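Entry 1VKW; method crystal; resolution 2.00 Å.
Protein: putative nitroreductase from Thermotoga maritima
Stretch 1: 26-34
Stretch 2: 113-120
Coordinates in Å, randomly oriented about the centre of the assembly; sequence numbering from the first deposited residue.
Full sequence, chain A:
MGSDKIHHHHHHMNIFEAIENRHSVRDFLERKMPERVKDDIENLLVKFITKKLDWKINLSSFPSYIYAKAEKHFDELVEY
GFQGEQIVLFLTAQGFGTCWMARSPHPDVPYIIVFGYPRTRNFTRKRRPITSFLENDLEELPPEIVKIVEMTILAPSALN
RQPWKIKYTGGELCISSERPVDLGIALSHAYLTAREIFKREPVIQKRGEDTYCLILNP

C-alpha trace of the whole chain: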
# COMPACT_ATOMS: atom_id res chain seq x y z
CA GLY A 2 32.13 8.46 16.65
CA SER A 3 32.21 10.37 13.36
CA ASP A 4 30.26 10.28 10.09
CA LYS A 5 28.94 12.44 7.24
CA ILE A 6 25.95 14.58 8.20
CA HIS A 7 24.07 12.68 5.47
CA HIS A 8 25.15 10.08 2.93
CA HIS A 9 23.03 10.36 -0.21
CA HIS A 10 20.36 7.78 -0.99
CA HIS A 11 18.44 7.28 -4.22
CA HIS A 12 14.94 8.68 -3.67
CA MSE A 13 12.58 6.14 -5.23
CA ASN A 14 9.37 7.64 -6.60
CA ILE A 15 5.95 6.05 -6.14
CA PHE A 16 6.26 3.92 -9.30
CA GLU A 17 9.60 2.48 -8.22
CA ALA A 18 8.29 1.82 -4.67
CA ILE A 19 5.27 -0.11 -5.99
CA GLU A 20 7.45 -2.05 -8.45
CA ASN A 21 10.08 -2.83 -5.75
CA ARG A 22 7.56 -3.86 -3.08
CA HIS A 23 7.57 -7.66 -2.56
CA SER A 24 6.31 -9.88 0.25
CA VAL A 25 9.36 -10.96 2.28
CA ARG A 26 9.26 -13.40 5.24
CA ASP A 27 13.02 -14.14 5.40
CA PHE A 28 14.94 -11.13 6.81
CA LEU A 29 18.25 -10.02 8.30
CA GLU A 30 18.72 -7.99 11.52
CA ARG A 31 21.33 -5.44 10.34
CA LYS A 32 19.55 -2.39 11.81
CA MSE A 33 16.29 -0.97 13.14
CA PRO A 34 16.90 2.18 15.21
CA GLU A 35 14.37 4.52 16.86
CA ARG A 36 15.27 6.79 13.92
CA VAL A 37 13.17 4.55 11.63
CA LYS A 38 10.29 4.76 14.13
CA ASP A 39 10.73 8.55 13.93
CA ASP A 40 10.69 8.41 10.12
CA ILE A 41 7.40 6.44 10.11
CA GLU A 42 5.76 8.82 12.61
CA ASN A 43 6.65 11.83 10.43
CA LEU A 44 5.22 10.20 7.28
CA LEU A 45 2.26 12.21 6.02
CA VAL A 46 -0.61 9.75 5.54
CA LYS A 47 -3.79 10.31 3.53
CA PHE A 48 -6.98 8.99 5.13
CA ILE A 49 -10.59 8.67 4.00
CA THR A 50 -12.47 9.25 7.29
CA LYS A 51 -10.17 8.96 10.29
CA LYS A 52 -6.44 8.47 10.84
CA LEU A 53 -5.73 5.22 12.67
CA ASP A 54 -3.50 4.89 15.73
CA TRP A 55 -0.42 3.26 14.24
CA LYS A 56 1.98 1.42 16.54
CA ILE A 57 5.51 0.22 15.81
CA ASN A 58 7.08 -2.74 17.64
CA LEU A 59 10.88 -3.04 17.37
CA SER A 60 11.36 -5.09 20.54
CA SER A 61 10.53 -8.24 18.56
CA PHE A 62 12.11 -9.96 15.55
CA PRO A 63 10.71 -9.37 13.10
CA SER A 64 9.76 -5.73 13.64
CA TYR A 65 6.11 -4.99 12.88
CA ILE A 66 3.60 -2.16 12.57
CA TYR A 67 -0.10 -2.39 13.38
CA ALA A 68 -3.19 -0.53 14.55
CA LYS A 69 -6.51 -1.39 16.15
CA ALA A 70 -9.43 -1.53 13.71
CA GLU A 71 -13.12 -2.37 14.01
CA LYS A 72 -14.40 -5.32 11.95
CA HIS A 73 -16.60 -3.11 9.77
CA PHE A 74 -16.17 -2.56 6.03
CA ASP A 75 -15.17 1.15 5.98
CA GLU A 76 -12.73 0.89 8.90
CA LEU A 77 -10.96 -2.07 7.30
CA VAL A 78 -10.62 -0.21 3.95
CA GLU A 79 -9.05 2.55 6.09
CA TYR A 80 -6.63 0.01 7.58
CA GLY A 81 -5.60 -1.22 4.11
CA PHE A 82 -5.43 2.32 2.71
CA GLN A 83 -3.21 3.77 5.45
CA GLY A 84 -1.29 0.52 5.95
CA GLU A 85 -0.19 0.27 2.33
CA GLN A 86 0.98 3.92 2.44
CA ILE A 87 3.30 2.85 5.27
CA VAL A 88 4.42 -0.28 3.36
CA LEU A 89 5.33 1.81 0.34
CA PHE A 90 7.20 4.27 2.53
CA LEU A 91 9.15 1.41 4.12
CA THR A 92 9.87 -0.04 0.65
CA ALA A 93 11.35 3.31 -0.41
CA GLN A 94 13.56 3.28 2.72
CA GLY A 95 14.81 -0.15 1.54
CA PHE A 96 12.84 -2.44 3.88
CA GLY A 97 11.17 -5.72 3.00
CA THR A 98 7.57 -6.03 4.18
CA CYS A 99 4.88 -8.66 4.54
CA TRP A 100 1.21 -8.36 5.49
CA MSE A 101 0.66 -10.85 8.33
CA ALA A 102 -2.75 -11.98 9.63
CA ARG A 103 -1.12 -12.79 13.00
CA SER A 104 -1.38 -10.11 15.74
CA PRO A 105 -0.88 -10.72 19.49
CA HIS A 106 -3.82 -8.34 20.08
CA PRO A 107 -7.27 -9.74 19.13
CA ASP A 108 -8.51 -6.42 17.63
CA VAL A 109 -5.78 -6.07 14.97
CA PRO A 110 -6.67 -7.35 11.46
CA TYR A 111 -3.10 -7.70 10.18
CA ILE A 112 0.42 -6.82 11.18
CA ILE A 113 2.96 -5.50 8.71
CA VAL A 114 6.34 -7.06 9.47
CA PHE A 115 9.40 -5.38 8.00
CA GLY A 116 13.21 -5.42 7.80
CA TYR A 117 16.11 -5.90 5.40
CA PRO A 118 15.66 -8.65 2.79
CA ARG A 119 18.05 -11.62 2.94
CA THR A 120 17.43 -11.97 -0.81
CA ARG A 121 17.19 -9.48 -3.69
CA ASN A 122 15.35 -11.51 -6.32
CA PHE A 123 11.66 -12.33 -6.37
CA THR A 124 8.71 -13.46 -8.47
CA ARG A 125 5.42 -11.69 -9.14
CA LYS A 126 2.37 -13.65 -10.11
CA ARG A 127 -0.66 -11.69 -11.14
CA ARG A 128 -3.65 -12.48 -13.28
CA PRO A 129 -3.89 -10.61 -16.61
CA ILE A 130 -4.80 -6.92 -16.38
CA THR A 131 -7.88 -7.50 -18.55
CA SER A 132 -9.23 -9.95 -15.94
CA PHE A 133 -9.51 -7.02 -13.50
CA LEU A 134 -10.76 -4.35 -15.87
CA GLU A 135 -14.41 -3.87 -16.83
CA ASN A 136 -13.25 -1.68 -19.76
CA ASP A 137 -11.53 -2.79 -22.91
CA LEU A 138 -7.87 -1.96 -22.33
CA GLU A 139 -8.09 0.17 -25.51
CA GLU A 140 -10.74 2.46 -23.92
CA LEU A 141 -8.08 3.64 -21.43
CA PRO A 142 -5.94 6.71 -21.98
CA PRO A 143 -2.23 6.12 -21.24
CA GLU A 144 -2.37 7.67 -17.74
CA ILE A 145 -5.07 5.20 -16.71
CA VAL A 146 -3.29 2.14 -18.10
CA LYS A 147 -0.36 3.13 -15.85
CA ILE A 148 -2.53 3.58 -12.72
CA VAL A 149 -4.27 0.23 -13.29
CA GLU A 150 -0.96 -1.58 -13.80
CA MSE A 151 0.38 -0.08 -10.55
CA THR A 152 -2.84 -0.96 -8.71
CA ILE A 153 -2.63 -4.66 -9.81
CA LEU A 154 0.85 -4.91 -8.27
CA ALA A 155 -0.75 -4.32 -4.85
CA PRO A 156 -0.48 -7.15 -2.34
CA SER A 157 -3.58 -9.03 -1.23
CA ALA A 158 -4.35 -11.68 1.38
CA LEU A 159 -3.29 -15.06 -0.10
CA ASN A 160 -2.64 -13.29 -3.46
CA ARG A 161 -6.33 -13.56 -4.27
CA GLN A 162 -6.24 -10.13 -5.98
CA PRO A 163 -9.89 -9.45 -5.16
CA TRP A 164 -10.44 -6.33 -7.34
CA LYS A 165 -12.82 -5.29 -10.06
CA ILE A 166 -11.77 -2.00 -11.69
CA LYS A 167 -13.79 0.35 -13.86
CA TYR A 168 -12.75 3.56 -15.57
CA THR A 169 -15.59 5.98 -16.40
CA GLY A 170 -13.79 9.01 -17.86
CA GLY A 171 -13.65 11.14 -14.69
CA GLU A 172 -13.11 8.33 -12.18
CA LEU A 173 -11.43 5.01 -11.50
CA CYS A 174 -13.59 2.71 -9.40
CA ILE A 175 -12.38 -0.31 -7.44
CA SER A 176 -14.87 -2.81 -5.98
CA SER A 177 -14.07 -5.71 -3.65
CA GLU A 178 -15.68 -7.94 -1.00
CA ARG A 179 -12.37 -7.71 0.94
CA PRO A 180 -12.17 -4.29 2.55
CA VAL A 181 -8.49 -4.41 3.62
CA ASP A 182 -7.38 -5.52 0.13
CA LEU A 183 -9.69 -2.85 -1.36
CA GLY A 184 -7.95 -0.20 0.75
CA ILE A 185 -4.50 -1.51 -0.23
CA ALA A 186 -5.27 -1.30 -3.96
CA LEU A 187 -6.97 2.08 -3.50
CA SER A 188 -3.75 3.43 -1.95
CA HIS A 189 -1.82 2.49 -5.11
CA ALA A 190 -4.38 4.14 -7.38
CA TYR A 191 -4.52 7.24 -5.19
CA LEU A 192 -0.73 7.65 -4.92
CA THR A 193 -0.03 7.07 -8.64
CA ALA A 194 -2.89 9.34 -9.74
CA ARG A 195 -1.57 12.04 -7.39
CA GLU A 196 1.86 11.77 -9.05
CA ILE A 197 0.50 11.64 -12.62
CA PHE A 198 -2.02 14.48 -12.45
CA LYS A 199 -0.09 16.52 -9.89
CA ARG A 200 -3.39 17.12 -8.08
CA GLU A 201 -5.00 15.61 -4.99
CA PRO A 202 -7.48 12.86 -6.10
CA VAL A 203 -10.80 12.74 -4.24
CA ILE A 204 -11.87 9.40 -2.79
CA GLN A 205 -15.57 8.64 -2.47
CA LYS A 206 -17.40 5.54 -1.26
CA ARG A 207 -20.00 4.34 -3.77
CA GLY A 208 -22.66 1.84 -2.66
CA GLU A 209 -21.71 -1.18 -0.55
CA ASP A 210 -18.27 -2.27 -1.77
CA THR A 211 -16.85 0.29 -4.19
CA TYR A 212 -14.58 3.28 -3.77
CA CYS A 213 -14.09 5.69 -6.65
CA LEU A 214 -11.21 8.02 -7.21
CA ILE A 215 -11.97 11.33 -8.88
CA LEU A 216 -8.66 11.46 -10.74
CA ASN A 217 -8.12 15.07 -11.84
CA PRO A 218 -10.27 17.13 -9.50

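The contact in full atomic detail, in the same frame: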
# COMPACT_ATOMS: atom_id res chain seq x y z
N ARG A 26 9.39 -12.76 3.92
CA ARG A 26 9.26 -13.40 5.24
C ARG A 26 10.64 -13.70 5.85
O ARG A 26 10.77 -13.87 7.06
CB ARG A 26 8.47 -14.71 5.10
CG ARG A 26 8.23 -15.48 6.40
CD ARG A 26 8.44 -16.99 6.27
NE ARG A 26 8.84 -17.63 7.53
CZ ARG A 26 10.08 -17.63 8.04
NH1 ARG A 26 11.08 -17.01 7.42
NH2 ARG A 26 10.32 -18.26 9.19
N ASP A 27 11.67 -13.76 5.00
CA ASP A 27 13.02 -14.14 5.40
C ASP A 27 13.92 -12.89 5.41
O ASP A 27 14.30 -12.39 4.35
CB ASP A 27 13.53 -15.20 4.43
CG ASP A 27 14.95 -15.65 4.72
OD1 ASP A 27 15.38 -15.61 5.89
OD2 ASP A 27 15.69 -16.08 3.82
N PHE A 28 14.25 -12.42 6.61
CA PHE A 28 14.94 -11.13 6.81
C PHE A 28 16.33 -11.27 7.40
O PHE A 28 16.77 -12.38 7.72
CB PHE A 28 14.12 -10.25 7.77
CG PHE A 28 12.77 -9.86 7.25
CD1 PHE A 28 12.65 -9.10 6.09
CD2 PHE A 28 11.62 -10.23 7.94
CE1 PHE A 28 11.40 -8.73 5.62
CE2 PHE A 28 10.37 -9.86 7.47
CZ PHE A 28 10.26 -9.11 6.31
N LEU A 29 17.01 -10.13 7.54
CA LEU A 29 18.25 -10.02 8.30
C LEU A 29 17.93 -9.39 9.66
O LEU A 29 16.79 -9.44 10.12
CB LEU A 29 19.25 -9.15 7.52
CG LEU A 29 19.47 -9.52 6.05
CD1 LEU A 29 20.25 -8.45 5.33
CD2 LEU A 29 20.18 -10.87 5.95
N GLU A 30 18.94 -8.82 10.33
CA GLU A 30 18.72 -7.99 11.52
C GLU A 30 19.56 -6.71 11.52
O GLU A 30 19.56 -5.96 12.50
CB GLU A 30 19.04 -8.79 12.79
CG GLU A 30 18.17 -10.01 13.00
CD GLU A 30 18.46 -10.70 14.32
OE1 GLU A 30 19.56 -10.49 14.87
OE2 GLU A 30 17.59 -11.46 14.80
N ARG A 31 20.24 -6.43 10.40
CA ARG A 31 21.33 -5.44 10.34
C ARG A 31 21.09 -4.14 11.11
O ARG A 31 22.02 -3.60 11.71
CB ARG A 31 21.72 -5.13 8.89
CG ARG A 31 22.92 -5.93 8.39
CD ARG A 31 22.62 -7.37 8.04
NE ARG A 31 23.71 -8.28 8.40
CZ ARG A 31 23.75 -9.06 9.48
NH1 ARG A 31 22.76 -9.07 10.36
NH2 ARG A 31 24.81 -9.84 9.69
N LYS A 32 19.87 -3.62 11.08
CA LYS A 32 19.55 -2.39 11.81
C LYS A 32 18.06 -2.07 11.86
O LYS A 32 17.32 -2.32 10.90
CB LYS A 32 20.30 -1.20 11.19
N MSE A 33 17.63 -1.52 12.99
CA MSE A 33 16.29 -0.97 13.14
C MSE A 33 16.26 -0.00 14.33
O MSE A 33 15.77 -0.34 15.40
CB MSE A 33 15.25 -2.08 13.33
CG MSE A 33 13.87 -1.67 12.87
SE MSE A 33 13.72 -1.79 10.92
CE MSE A 33 13.27 -3.65 10.82
N PRO A 34 16.80 1.20 14.13
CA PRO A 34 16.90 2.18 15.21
C PRO A 34 15.56 2.84 15.54
O PRO A 34 14.55 2.55 14.89
CB PRO A 34 17.89 3.21 14.65
CG PRO A 34 17.67 3.16 13.18
CD PRO A 34 17.36 1.72 12.87
N ILE A 113 2.05 -5.67 9.82
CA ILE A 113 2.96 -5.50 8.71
C ILE A 113 4.37 -5.68 9.28
O ILE A 113 4.88 -4.80 9.96
CB ILE A 113 2.80 -4.10 8.09
CG1 ILE A 113 1.35 -3.88 7.65
CG2 ILE A 113 3.75 -3.93 6.92
CD1 ILE A 113 1.02 -2.41 7.39
N VAL A 114 4.97 -6.84 9.04
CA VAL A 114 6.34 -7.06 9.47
C VAL A 114 7.26 -6.40 8.47
O VAL A 114 6.90 -6.25 7.30
CB VAL A 114 6.68 -8.57 9.65
CG1 VAL A 114 5.82 -9.19 10.76
CG2 VAL A 114 6.53 -9.35 8.35
N PHE A 115 8.45 -5.99 8.91
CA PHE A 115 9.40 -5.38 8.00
C PHE A 115 10.85 -5.52 8.47
O PHE A 115 11.11 -5.82 9.63
CB PHE A 115 9.06 -3.90 7.77
CG PHE A 115 9.19 -3.04 9.00
CD1 PHE A 115 8.25 -3.11 10.02
CD2 PHE A 115 10.26 -2.15 9.12
CE1 PHE A 115 8.37 -2.31 11.15
CE2 PHE A 115 10.37 -1.34 10.24
CZ PHE A 115 9.43 -1.42 11.26
N GLY A 116 11.77 -5.29 7.54
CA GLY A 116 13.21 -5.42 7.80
C GLY A 116 13.96 -5.54 6.50
O GLY A 116 13.38 -5.41 5.43
N TYR A 117 15.26 -5.80 6.59
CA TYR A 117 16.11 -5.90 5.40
C TYR A 117 16.02 -7.29 4.78
O TYR A 117 16.22 -8.29 5.47
CB TYR A 117 17.56 -5.56 5.76
CG TYR A 117 17.72 -4.12 6.15
CD1 TYR A 117 17.46 -3.10 5.23
CD2 TYR A 117 18.09 -3.76 7.44
CE1 TYR A 117 17.59 -1.77 5.57
CE2 TYR A 117 18.23 -2.42 7.80
CZ TYR A 117 17.98 -1.43 6.86
OH TYR A 117 18.10 -0.11 7.19
N PRO A 118 15.72 -7.37 3.48
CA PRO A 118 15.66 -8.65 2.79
C PRO A 118 16.98 -9.41 2.81
O PRO A 118 18.05 -8.82 2.60
CB PRO A 118 15.32 -8.25 1.35
CG PRO A 118 14.69 -6.93 1.45
CD PRO A 118 15.40 -6.25 2.58
N ARG A 119 16.90 -10.72 3.08
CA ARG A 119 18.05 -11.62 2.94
C ARG A 119 18.37 -11.78 1.46
O ARG A 119 19.53 -11.90 1.08
CB ARG A 119 17.72 -12.98 3.57
CG ARG A 119 18.89 -13.94 3.71
CD ARG A 119 18.72 -14.91 4.87
NE ARG A 119 19.72 -15.98 4.91
CZ ARG A 119 19.66 -17.13 4.24
NH1 ARG A 119 18.64 -17.39 3.42
NH2 ARG A 119 20.63 -18.02 4.37
N THR A 120 17.32 -11.74 0.63
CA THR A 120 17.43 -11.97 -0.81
C THR A 120 16.98 -10.73 -1.60
O THR A 120 16.13 -9.97 -1.15
CB THR A 120 16.53 -13.16 -1.22
OG1 THR A 120 16.71 -14.25 -0.32
CG2 THR A 120 16.95 -13.72 -2.57
O HOH W 1 14.30 -12.46 1.48

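The contact is anchored where the irregular stretch 26-34 meets the loop that follows the strand 113-116. A single beta bridge pairs Phe28 with Pro118, their CA atoms 4.8 Å apart. The bonds flank this pair: Leu29 N donates to Tyr117 O at 2.9 Å, and Arg119 N reaches Asp27 O in a weak bond of 3.3 Å. Pro118, which has no amide hydrogen, therefore costs the bridge no bond. Tyr117 O also receives a CA-H...O contact from Phe28 CA at 3.4 Å. Asp27 O has a second donor, a water 2.9 Å away; the same water accepts from Thr120 N at 3.2 Å, carrying the link one residue past Arg119.

Asp27 works through its side chain as well. Its OD2 lies 3.3 Å from Arg119 NH1, near the guanidinium plane, so a salt bridge reinforces the backbone pairing between the same two residues.

Apolar packing accompanies this polar frame. The Phe28 ring lays one face over the backbone at Phe115 and Gly116; an ideal CB on Gly116 would lie 3.6 Å from Phe28 CG and 3.7 Å from Met33 CE, touching both without a clear clash; the backbone angles of Gly116, phi 162° and psi -173°, are the better reason for glycine. Leu29 CD1 packs 4.0 Å from Tyr117 CB. Farther along, the selenium of selenomethionine Met33 meets the Phe115 ring obliquely, SE to CE2 3.4 Å.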